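Local coordinates for chromatin structure-remodeling complex subunit RSC2 (Saccharomyces cerevisiae, PDB 4BB7), which serves in the RSC complex, which remodels nucleosomes in an ATP-dependent way, and contributes here a BAH domain that binds histone H3, at residues R51-K54 and Q60-N63; W66-E71 and F130-S135; L80-E85 and I107-Y112. One frame throughout, in Å; residues are numbered along the deposited sequence.

How the interactions relate
Interaction 1 (51-54 with 60-63) joins the beta hairpin strands 45-54 and 60-68 in the BAH domain, mostly buried but peripheral, its centre about 23 Å from that of the chain and Lys54 exposed at its edge; backbone hydrogen bonds and tryptophan packing hold it, and the second subunit reaches its Arg51 and Trp53. Further along strand 60-68, interaction 2 (66-71 with 130-135) lies deep in the chain and relies on side chains alone: two tyrosines and a glutamate. Interaction 3 (80-85 with 107-112), nested inside the loop that interaction 2 closes, is likewise interior but purely aromatic across its segments. The last two touch, Pro70 packing on Phe81 and Phe130 on Glu85, whereas interaction 1 stays well apart from interaction 3.

Interaction 1: residues R51-K54 and Q60-N63; sequences RLWK and QWLN
Trp53 turns a face of its indole to CB of Trp61, its partner in a hydrogen-bonded antiparallel pair of the hairpin; that CB sits 3.7 Å from the centroid of the Trp53 six-membered ring, in a CH-pi contact. Chi1 of 73° places CG of Trp53 between its own N and carbonyl carbon, which swings the indole across toward strand 60-68. Trp61 takes the other course: with CG anti to its carbonyl carbon (chi1 -75°), its ring leads away, so the two five-membered rings lie near parallel but slid apart and barely overlap. The backbones are joined by Trp61 N to Trp53 O at 2.7 Å, nearly straight, and by Trp53 N to Trp61 O at 3.1 Å, the donor standing above the carbonyl plane.

On the same face, the extended Arg51 chain brings its guanidinium over Asn63, Arg51 NH1 lying 3.5 Å from Asn63 CB, with guanidinium and amide planes only 19° apart. Asn63 ND2 is hydrogen-bonded to Asp94 OD1. On the opposite face of the sheet, Leu52 CD2 packs on Leu62 CB at 3.3 Å.

In the second subunit, Arg51 and Trp53 form reciprocal cation-pi pairs with Trp53 and Arg51 of this chain. Were Trp53 replaced by an alanine, Trp61 CB would probably lose its aromatic cover and Arg51 of the neighbouring subunit its cation-pi partner. The chemistry thus divides the work: backbone bonds set the strand pairing, while the Trp53 ring serves both the hairpin and the subunit interface, where its pi cloud probably helps to offset the arginine charge.

Interaction 2: residues W66-E71 and F130-S135; sequences WYYRPE and FRYNES
Tyr68 meets two side chains of 130-135 with different parts of its side chain: ring carbon CD2 touches Tyr132, and the hydroxyl is bonded to Glu134. The two tyrosine rings are inclined to each other by 53°, neither stacked nor edge-to-face, with centroids 6.0 Å apart; their closest carbons are CD2 of Tyr68 and CD2 of Tyr132, at 3.8 Å. CG of Tyr132, anti to the backbone N, carries the ring toward Tyr68.

The polar end is tighter. Tyr68 OH donates to Glu134 OE2 over 2.6 Å, and that oxygen lies at the edge of the phenol ring, near its plane. The carboxylate itself is turned almost square to the ring, 78° between planes, and its oxygen is met from above the carboxylate plane, 36° out of it. Glu134 runs extended beyond CG, and its other oxygen, OE1, accepts from Gln91 NE2. With both oxygens gripped, the carboxylate is probably restrained in rotation. Glu134 is the middle residue of an Asx turn, in which Asn133 OD1 accepts from Ser135 N.

Tyr132 OH turns to Val74 N, linking its strand to the segment that follows 66-71. The contact therefore ties the end of strand 60-68 to strand 130-133 through Tyr132 and to the turn after it through Glu134; strand 130-133 pairs with strand 138-141 in a separate small sheet. Thr89 on strand 87-96 and the loop prolines Pro200 and Pro201 also pack against Tyr68.

Interaction 3: residues L80-E85 and I107-Y112; sequences LFYKNE and IHFTRY
Aromatic packing carries the whole contact: the Tyr82 and Phe109 rings lie with planes 28° apart but slid so that they barely overlap, at a centroid distance of 4.7 Å, the side chains crossing at about a right angle. The tyrosine comes in by its far end. Tyr82 CZ lies 3.3 Å from Phe109 CE1, and its hydroxyl stands over one face of the phenylalanine, 2.9 Å above the plane and offset toward the rim near CE1 and CZ. CG of Phe109 is anti to its N (chi1 175°), which sends the ring off the start of helix 109-114 toward Tyr82. Phe168 meets both rings, extending the aromatic group onto strand 166-172.

In the fold, the pair joins the short, weakly bonded strand 80-82, paired with strand 166-172, to the junction where strand 100-108 of the main BAH sheet passes into helix 109-114, with His108 at the N-cap position.

Polar bonds hold the tyrosine rather than cross between the segments. Its OH is hydrogen-bonded to Glu129 OE1, so the oxygen over the Phe109 face has a polar partner. On the backbone side, Tyr82 N donates to Glu85 OE1 at 2.8 Å, and Glu85 N returns a bond to Tyr82 O, closing a type II turn from Tyr82 to Glu85.

Interaction 1: residues R51-K54 and Q60-N63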
loop_
_atom_site.group_PDB
_atom_site.type_symbol
_atom_site.label_atom_id
_atom_site.label_comp_id
_atom_site.label_asym_id
_atom_site.label_seq_id
_atom_site.Cartn_x
_atom_site.Cartn_y
_atom_site.Cartn_z
ATOM N N ARG A 51 -0.017 -11.441 4.453
ATOM C CA ARG A 51 -1.006 -10.913 5.389
ATOM C C ARG A 51 -2.331 -10.568 4.711
ATOM O O ARG A 51 -2.382 -10.341 3.503
ATOM C CB ARG A 51 -0.454 -9.699 6.151
ATOM C CG ARG A 51 -0.586 -8.385 5.414
ATOM C CD ARG A 51 -0.081 -7.222 6.254
ATOM N NE ARG A 51 -0.359 -5.935 5.620
ATOM C CZ ARG A 51 0.467 -5.320 4.779
ATOM N NH1 ARG A 51 1.633 -5.876 4.468
ATOM N NH2 ARG A 51 0.126 -4.150 4.246
ATOM N N LEU A 52 -3.395 -10.539 5.508
ATOM C CA LEU A 52 -4.737 -10.247 5.022
ATOM C C LEU A 52 -5.407 -9.246 5.955
ATOM O O LEU A 52 -5.118 -9.216 7.150
ATOM C CB LEU A 52 -5.575 -11.527 4.977
ATOM C CG LEU A 52 -5.063 -12.725 4.176
ATOM C CD1 LEU A 52 -5.587 -14.027 4.773
ATOM C CD2 LEU A 52 -5.441 -12.611 2.705
ATOM N N TRP A 53 -6.309 -8.432 5.413
ATOM C CA TRP A 53 -7.021 -7.453 6.223
ATOM C C TRP A 53 -8.198 -6.848 5.474
ATOM O O TRP A 53 -8.299 -6.964 4.256
ATOM C CB TRP A 53 -6.074 -6.341 6.669
ATOM C CG TRP A 53 -5.696 -5.404 5.566
ATOM C CD1 TRP A 53 -6.309 -4.228 5.241
ATOM C CD2 TRP A 53 -4.617 -5.563 4.636
ATOM N NE1 TRP A 53 -5.678 -3.644 4.169
ATOM C CE2 TRP A 53 -4.637 -4.443 3.778
ATOM C CE3 TRP A 53 -3.637 -6.541 4.446
ATOM C CZ2 TRP A 53 -3.714 -4.275 2.748
ATOM C CZ3 TRP A 53 -2.723 -6.373 3.424
ATOM C CH2 TRP A 53 -2.767 -5.249 2.586
ATOM N N LYS A 54 -9.085 -6.196 6.217
ATOM C CA LYS A 54 -10.254 -5.550 5.635
ATOM C C LYS A 54 -10.158 -4.037 5.793
ATOM O O LYS A 54 -9.787 -3.534 6.854
ATOM C CB LYS A 54 -11.532 -6.068 6.296
ATOM C CG LYS A 54 -12.806 -5.432 5.772
ATOM C CD LYS A 54 -14.022 -5.935 6.535
ATOM C CE LYS A 54 -13.921 -5.607 8.017
ATOM N NZ LYS A 54 -15.095 -6.107 8.787
ATOM N N GLN A 60 -11.752 -6.804 1.060
ATOM C CA GLN A 60 -10.707 -7.593 1.697
ATOM C C GLN A 60 -9.425 -7.608 0.871
ATOM O O GLN A 60 -9.449 -7.850 -0.335
ATOM C CB GLN A 60 -11.205 -9.009 1.962
ATOM C CG GLN A 60 -12.448 -9.037 2.832
ATOM C CD GLN A 60 -13.106 -10.390 2.845
ATOM O OE1 GLN A 60 -12.871 -11.213 1.961
ATOM N NE2 GLN A 60 -13.936 -10.635 3.851
ATOM N N TRP A 61 -8.308 -7.345 1.538
ATOM C CA TRP A 61 -7.018 -7.215 0.878
ATOM C C TRP A 61 -6.011 -8.256 1.360
ATOM O O TRP A 61 -6.222 -8.934 2.367
ATOM C CB TRP A 61 -6.443 -5.821 1.128
ATOM C CG TRP A 61 -7.081 -4.730 0.333
ATOM C CD1 TRP A 61 -8.297 -4.150 0.559
ATOM C CD2 TRP A 61 -6.524 -4.063 -0.807
ATOM N NE1 TRP A 61 -8.535 -3.169 -0.374
ATOM C CE2 TRP A 61 -7.461 -3.093 -1.223
ATOM C CE3 TRP A 61 -5.324 -4.190 -1.514
ATOM C CZ2 TRP A 61 -7.238 -2.260 -2.319
ATOM C CZ3 TRP A 61 -5.105 -3.367 -2.602
ATOM C CH2 TRP A 61 -6.058 -2.413 -2.995
ATOM N N LEU A 62 -4.907 -8.361 0.632
ATOM C CA LEU A 62 -3.823 -9.255 1.002
ATOM C C LEU A 62 -2.490 -8.678 0.547
ATOM O O LEU A 62 -2.436 -7.843 -0.359
ATOM C CB LEU A 62 -4.040 -10.643 0.396
ATOM C CG LEU A 62 -4.157 -10.755 -1.127
ATOM C CD1 LEU A 62 -2.779 -10.714 -1.781
ATOM C CD2 LEU A 62 -4.886 -12.036 -1.508
ATOM N N ASN A 63 -1.415 -9.121 1.184
ATOM C CA ASN A 63 -0.080 -8.749 0.754
ATOM C C ASN A 63 0.726 -9.980 0.356
ATOM O O ASN A 63 1.048 -10.830 1.192
ATOM C CB ASN A 63 0.639 -7.963 1.848
ATOM C CG ASN A 63 2.024 -7.526 1.429
ATOM O OD1 ASN A 63 2.982 -8.291 1.530
ATOM N ND2 ASN A 63 2.137 -6.293 0.947
#

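Interaction 2: residues W66-E71 and F130-S135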
loop_
_atom_site.group_PDB
_atom_site.type_symbol
_atom_site.label_atom_id
_atom_site.label_comp_id
_atom_site.label_asym_id
_atom_site.label_seq_id
_atom_site.Cartn_x
_atom_site.Cartn_y
_atom_site.Cartn_z
ATOM N N TRP A 66 5.789 -11.460 -4.647
ATOM C CA TRP A 66 5.795 -11.928 -6.027
ATOM C C TRP A 66 6.968 -12.847 -6.333
ATOM O O TRP A 66 8.055 -12.695 -5.779
ATOM C CB TRP A 66 5.803 -10.745 -6.999
ATOM C CG TRP A 66 4.487 -10.034 -7.102
ATOM C CD1 TRP A 66 3.312 -10.393 -6.510
ATOM C CD2 TRP A 66 4.214 -8.840 -7.844
ATOM N NE1 TRP A 66 2.322 -9.496 -6.836
ATOM C CE2 TRP A 66 2.850 -8.534 -7.655
ATOM C CE3 TRP A 66 4.990 -8.000 -8.650
ATOM C CZ2 TRP A 66 2.244 -7.425 -8.243
ATOM C CZ3 TRP A 66 4.385 -6.900 -9.235
ATOM C CH2 TRP A 66 3.026 -6.623 -9.028
ATOM N N TYR A 67 6.726 -13.806 -7.219
ATOM C CA TYR A 67 7.772 -14.666 -7.752
ATOM C C TYR A 67 7.680 -14.647 -9.273
ATOM O O TYR A 67 6.649 -15.003 -9.840
ATOM C CB TYR A 67 7.617 -16.097 -7.233
ATOM C CG TYR A 67 7.990 -16.273 -5.779
ATOM C CD1 TYR A 67 7.291 -15.613 -4.774
ATOM C CD2 TYR A 67 9.029 -17.117 -5.408
ATOM C CE1 TYR A 67 7.624 -15.776 -3.442
ATOM C CE2 TYR A 67 9.368 -17.290 -4.076
ATOM C CZ TYR A 67 8.662 -16.615 -3.101
ATOM O OH TYR A 67 8.999 -16.785 -1.780
ATOM N N TYR A 68 8.753 -14.222 -9.928
ATOM C CA TYR A 68 8.753 -14.084 -11.380
ATOM C C TYR A 68 8.932 -15.420 -12.093
ATOM O O TYR A 68 9.490 -16.366 -11.537
ATOM C CB TYR A 68 9.854 -13.120 -11.831
ATOM C CG TYR A 68 9.583 -11.666 -11.516
ATOM C CD1 TYR A 68 8.345 -11.256 -11.033
ATOM C CD2 TYR A 68 10.560 -10.701 -11.716
ATOM C CE1 TYR A 68 8.092 -9.924 -10.751
ATOM C CE2 TYR A 68 10.317 -9.367 -11.436
ATOM C CZ TYR A 68 9.084 -8.984 -10.952
ATOM O OH TYR A 68 8.840 -7.658 -10.672
ATOM N N ARG A 69 8.444 -15.490 -13.326
ATOM C CA ARG A 69 8.759 -16.603 -14.206
ATOM C C ARG A 69 9.936 -16.152 -15.062
ATOM O O ARG A 69 10.196 -14.954 -15.167
ATOM C CB ARG A 69 7.565 -16.952 -15.092
ATOM C CG ARG A 69 6.257 -17.162 -14.350
ATOM C CD ARG A 69 5.139 -17.440 -15.341
ATOM N NE ARG A 69 3.820 -17.483 -14.716
ATOM C CZ ARG A 69 3.145 -18.600 -14.467
ATOM N NH1 ARG A 69 3.666 -19.777 -14.783
ATOM N NH2 ARG A 69 1.949 -18.541 -13.903
ATOM N N PRO A 70 10.652 -17.108 -15.676
ATOM C CA PRO A 70 11.851 -16.792 -16.463
ATOM C C PRO A 70 11.625 -15.674 -17.482
ATOM O O PRO A 70 12.408 -14.722 -17.541
ATOM C CB PRO A 70 12.146 -18.109 -17.184
ATOM C CG PRO A 70 11.588 -19.161 -16.277
ATOM C CD PRO A 70 10.358 -18.554 -15.667
ATOM N N GLU A 71 10.565 -15.789 -18.274
ATOM C CA GLU A 71 10.281 -14.805 -19.316
ATOM C C GLU A 71 10.116 -13.401 -18.748
ATOM O O GLU A 71 10.126 -12.418 -19.488
ATOM C CB GLU A 71 9.024 -15.193 -20.095
ATOM C CG GLU A 71 7.766 -15.295 -19.241
ATOM C CD GLU A 71 7.491 -16.711 -18.750
ATOM O OE1 GLU A 71 8.440 -17.522 -18.672
ATOM O OE2 GLU A 71 6.314 -17.014 -18.448
ATOM N N PHE A 130 16.547 -19.936 -7.053
ATOM C CA PHE A 130 17.180 -18.621 -7.020
ATOM C C PHE A 130 16.228 -17.495 -6.629
ATOM O O PHE A 130 15.040 -17.528 -6.948
ATOM C CB PHE A 130 17.784 -18.296 -8.389
ATOM C CG PHE A 130 18.780 -19.307 -8.868
ATOM C CD1 PHE A 130 20.120 -19.197 -8.521
ATOM C CD2 PHE A 130 18.379 -20.368 -9.663
ATOM C CE1 PHE A 130 21.039 -20.127 -8.959
ATOM C CE2 PHE A 130 19.293 -21.301 -10.105
ATOM C CZ PHE A 130 20.629 -21.181 -9.752
ATOM N N ARG A 131 16.762 -16.496 -5.938
ATOM C CA ARG A 131 16.065 -15.228 -5.771
ATOM C C ARG A 131 16.603 -14.245 -6.805
ATOM O O ARG A 131 17.735 -14.384 -7.278
ATOM C CB ARG A 131 16.226 -14.683 -4.349
ATOM C CG ARG A 131 17.657 -14.621 -3.842
ATOM C CD ARG A 131 17.704 -14.016 -2.440
ATOM N NE ARG A 131 19.045 -14.029 -1.860
ATOM C CZ ARG A 131 19.922 -13.038 -1.976
ATOM N NH1 ARG A 131 19.606 -11.945 -2.662
ATOM N NH2 ARG A 131 21.118 -13.138 -1.410
ATOM N N TYR A 132 15.787 -13.258 -7.159
ATOM C CA TYR A 132 16.097 -12.359 -8.265
ATOM C C TYR A 132 16.307 -10.914 -7.812
ATOM O O TYR A 132 15.412 -10.290 -7.241
ATOM C CB TYR A 132 14.980 -12.437 -9.309
ATOM C CG TYR A 132 15.134 -11.514 -10.497
ATOM C CD1 TYR A 132 16.181 -11.671 -11.394
ATOM C CD2 TYR A 132 14.207 -10.505 -10.742
ATOM C CE1 TYR A 132 16.314 -10.836 -12.491
ATOM C CE2 TYR A 132 14.330 -9.667 -11.835
ATOM C CZ TYR A 132 15.389 -9.837 -12.707
ATOM O OH TYR A 132 15.518 -9.008 -13.798
ATOM N N ASN A 133 17.502 -10.393 -8.071
ATOM C CA ASN A 133 17.819 -8.994 -7.806
ATOM C C ASN A 133 17.336 -8.111 -8.957
ATOM O O ASN A 133 17.900 -8.142 -10.048
ATOM C CB ASN A 133 19.332 -8.837 -7.613
ATOM C CG ASN A 133 19.754 -7.395 -7.353
ATOM O OD1 ASN A 133 19.032 -6.448 -7.666
ATOM N ND2 ASN A 133 20.944 -7.227 -6.788
ATOM N N GLU A 134 16.293 -7.326 -8.710
ATOM C CA GLU A 134 15.707 -6.479 -9.750
ATOM C C GLU A 134 16.544 -5.246 -10.077
ATOM O O GLU A 134 16.359 -4.612 -11.112
ATOM C CB GLU A 134 14.302 -6.037 -9.344
ATOM C CG GLU A 134 13.240 -7.105 -9.493
ATOM C CD GLU A 134 11.897 -6.644 -8.976
ATOM O OE1 GLU A 134 11.787 -6.388 -7.760
ATOM O OE2 GLU A 134 10.955 -6.525 -9.789
ATOM N N SER A 135 17.458 -4.895 -9.185
ATOM C CA SER A 135 18.281 -3.713 -9.383
ATOM C C SER A 135 19.497 -4.011 -10.259
ATOM O O SER A 135 19.775 -3.291 -11.216
ATOM C CB SER A 135 18.714 -3.146 -8.033
ATOM O OG SER A 135 17.583 -2.836 -7.235
#

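Interaction 3: residues L80-E85 and I107-Y112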
loop_
_atom_site.group_PDB
_atom_site.type_symbol
_atom_site.label_atom_id
_atom_site.label_comp_id
_atom_site.label_asym_id
_atom_site.label_seq_id
_atom_site.Cartn_x
_atom_site.Cartn_y
_atom_site.Cartn_z
ATOM N N LEU A 80 19.749 -21.401 -18.188
ATOM C CA LEU A 80 18.842 -22.542 -18.205
ATOM C C LEU A 80 17.865 -22.465 -17.036
ATOM O O LEU A 80 18.146 -21.821 -16.023
ATOM C CB LEU A 80 19.631 -23.850 -18.139
ATOM C CG LEU A 80 20.546 -24.122 -19.330
ATOM C CD1 LEU A 80 21.419 -25.344 -19.079
ATOM C CD2 LEU A 80 19.718 -24.283 -20.598
ATOM N N PHE A 81 16.723 -23.127 -17.182
ATOM C CA PHE A 81 15.674 -23.087 -16.169
ATOM C C PHE A 81 15.015 -24.446 -16.018
ATOM O O PHE A 81 14.954 -25.220 -16.970
ATOM C CB PHE A 81 14.601 -22.062 -16.547
ATOM C CG PHE A 81 15.117 -20.661 -16.695
ATOM C CD1 PHE A 81 15.246 -19.836 -15.589
ATOM C CD2 PHE A 81 15.460 -20.165 -17.941
ATOM C CE1 PHE A 81 15.716 -18.546 -15.721
ATOM C CE2 PHE A 81 15.929 -18.872 -18.082
ATOM C CZ PHE A 81 16.057 -18.059 -16.970
ATOM N N TYR A 82 14.516 -24.736 -14.824
ATOM C CA TYR A 82 13.744 -25.952 -14.614
ATOM C C TYR A 82 12.360 -25.771 -15.216
ATOM O O TYR A 82 11.915 -24.644 -15.441
ATOM C CB TYR A 82 13.626 -26.275 -13.123
ATOM C CG TYR A 82 14.962 -26.415 -12.432
ATOM C CD1 TYR A 82 15.712 -27.579 -12.554
ATOM C CD2 TYR A 82 15.478 -25.380 -11.664
ATOM C CE1 TYR A 82 16.937 -27.709 -11.924
ATOM C CE2 TYR A 82 16.701 -25.501 -11.030
ATOM C CZ TYR A 82 17.425 -26.666 -11.164
ATOM O OH TYR A 82 18.642 -26.783 -10.540
ATOM N N LYS A 83 11.687 -26.880 -15.497
ATOM C CA LYS A 83 10.291 -26.814 -15.893
ATOM C C LYS A 83 9.492 -26.305 -14.702
ATOM O O LYS A 83 9.550 -26.879 -13.614
ATOM C CB LYS A 83 9.780 -28.185 -16.341
ATOM C CG LYS A 83 8.305 -28.198 -16.708
ATOM C CD LYS A 83 7.959 -29.381 -17.594
ATOM C CE LYS A 83 8.690 -29.304 -18.930
ATOM N NZ LYS A 83 8.290 -30.403 -19.861
ATOM N N ASN A 84 8.766 -25.212 -14.908
ATOM C CA ASN A 84 7.979 -24.600 -13.844
ATOM C C ASN A 84 8.815 -23.882 -12.790
ATOM O O ASN A 84 8.406 -23.780 -11.634
ATOM C CB ASN A 84 7.084 -25.642 -13.173
ATOM C CG ASN A 84 6.035 -26.186 -14.106
ATOM O OD1 ASN A 84 5.408 -25.439 -14.865
ATOM N ND2 ASN A 84 5.833 -27.498 -14.059
ATOM N N GLU A 85 9.980 -23.378 -13.188
ATOM C CA GLU A 85 10.832 -22.645 -12.258
ATOM C C GLU A 85 10.329 -21.229 -12.034
ATOM O O GLU A 85 9.852 -20.579 -12.963
ATOM C CB GLU A 85 12.284 -22.598 -12.743
ATOM C CG GLU A 85 13.184 -21.762 -11.831
ATOM C CD GLU A 85 14.654 -21.793 -12.224
ATOM O OE1 GLU A 85 15.032 -22.603 -13.097
ATOM O OE2 GLU A 85 15.431 -20.998 -11.648
ATOM N N ILE A 107 7.985 -25.051 -4.279
ATOM C CA ILE A 107 8.902 -25.855 -3.473
ATOM C C ILE A 107 10.353 -25.385 -3.626
ATOM O O ILE A 107 10.744 -24.863 -4.671
ATOM C CB ILE A 107 8.795 -27.362 -3.816
ATOM C CG1 ILE A 107 9.498 -28.210 -2.755
ATOM C CG2 ILE A 107 9.369 -27.647 -5.192
ATOM C CD1 ILE A 107 9.366 -29.700 -2.983
ATOM N N HIS A 108 11.141 -25.567 -2.570
ATOM C CA HIS A 108 12.545 -25.172 -2.577
ATOM C C HIS A 108 13.408 -26.218 -3.282
ATOM O O HIS A 108 13.378 -27.398 -2.930
ATOM C CB HIS A 108 13.036 -24.958 -1.146
ATOM C CG HIS A 108 14.425 -24.408 -1.063
ATOM N ND1 HIS A 108 15.348 -24.852 -0.140
ATOM C CD2 HIS A 108 15.050 -23.451 -1.789
ATOM C CE1 HIS A 108 16.481 -24.192 -0.302
ATOM N NE2 HIS A 108 16.326 -23.335 -1.296
ATOM N N PHE A 109 14.182 -25.783 -4.271
ATOM C CA PHE A 109 14.966 -26.711 -5.087
ATOM C C PHE A 109 15.713 -27.765 -4.279
ATOM O O PHE A 109 15.663 -28.950 -4.599
ATOM C CB PHE A 109 15.958 -25.968 -5.981
ATOM C CG PHE A 109 16.872 -26.882 -6.750
ATOM C CD1 PHE A 109 16.368 -27.712 -7.745
ATOM C CD2 PHE A 109 18.230 -26.920 -6.478
ATOM C CE1 PHE A 109 17.205 -28.558 -8.457
ATOM C CE2 PHE A 109 19.074 -27.764 -7.186
ATOM C CZ PHE A 109 18.561 -28.586 -8.176
ATOM N N THR A 110 16.415 -27.333 -3.241
ATOM C CA THR A 110 17.215 -28.261 -2.451
ATOM C C THR A 110 16.350 -29.379 -1.861
ATOM O O THR A 110 16.791 -30.521 -1.744
ATOM C CB THR A 110 17.986 -27.536 -1.334
ATOM O OG1 THR A 110 18.602 -26.354 -1.865
ATOM C CG2 THR A 110 19.057 -28.442 -0.750
ATOM N N ARG A 111 15.111 -29.042 -1.507
ATOM C CA ARG A 111 14.153 -30.017 -0.989
ATOM C C ARG A 111 13.597 -30.932 -2.091
ATOM O O ARG A 111 13.663 -32.161 -1.982
ATOM C CB ARG A 111 13.016 -29.300 -0.257
ATOM C CG ARG A 111 11.855 -30.186 0.154
ATOM C CD ARG A 111 10.788 -29.366 0.872
ATOM N NE ARG A 111 9.597 -30.152 1.184
ATOM C CZ ARG A 111 8.362 -29.659 1.215
ATOM N NH1 ARG A 111 8.147 -28.378 0.948
ATOM N NH2 ARG A 111 7.340 -30.453 1.507
ATOM N N TYR A 112 13.058 -30.333 -3.151
ATOM C CA TYR A 112 12.556 -31.096 -4.294
ATOM C C TYR A 112 13.664 -31.990 -4.857
ATOM O O TYR A 112 13.407 -32.952 -5.585
ATOM C CB TYR A 112 12.042 -30.149 -5.384
ATOM C CG TYR A 112 11.092 -30.789 -6.373
ATOM C CD1 TYR A 112 10.448 -31.983 -6.079
ATOM C CD2 TYR A 112 10.845 -30.199 -7.608
ATOM C CE1 TYR A 112 9.578 -32.569 -6.984
ATOM C CE2 TYR A 112 9.973 -30.776 -8.522
ATOM C CZ TYR A 112 9.344 -31.961 -8.203
ATOM O OH TYR A 112 8.481 -32.541 -9.104
#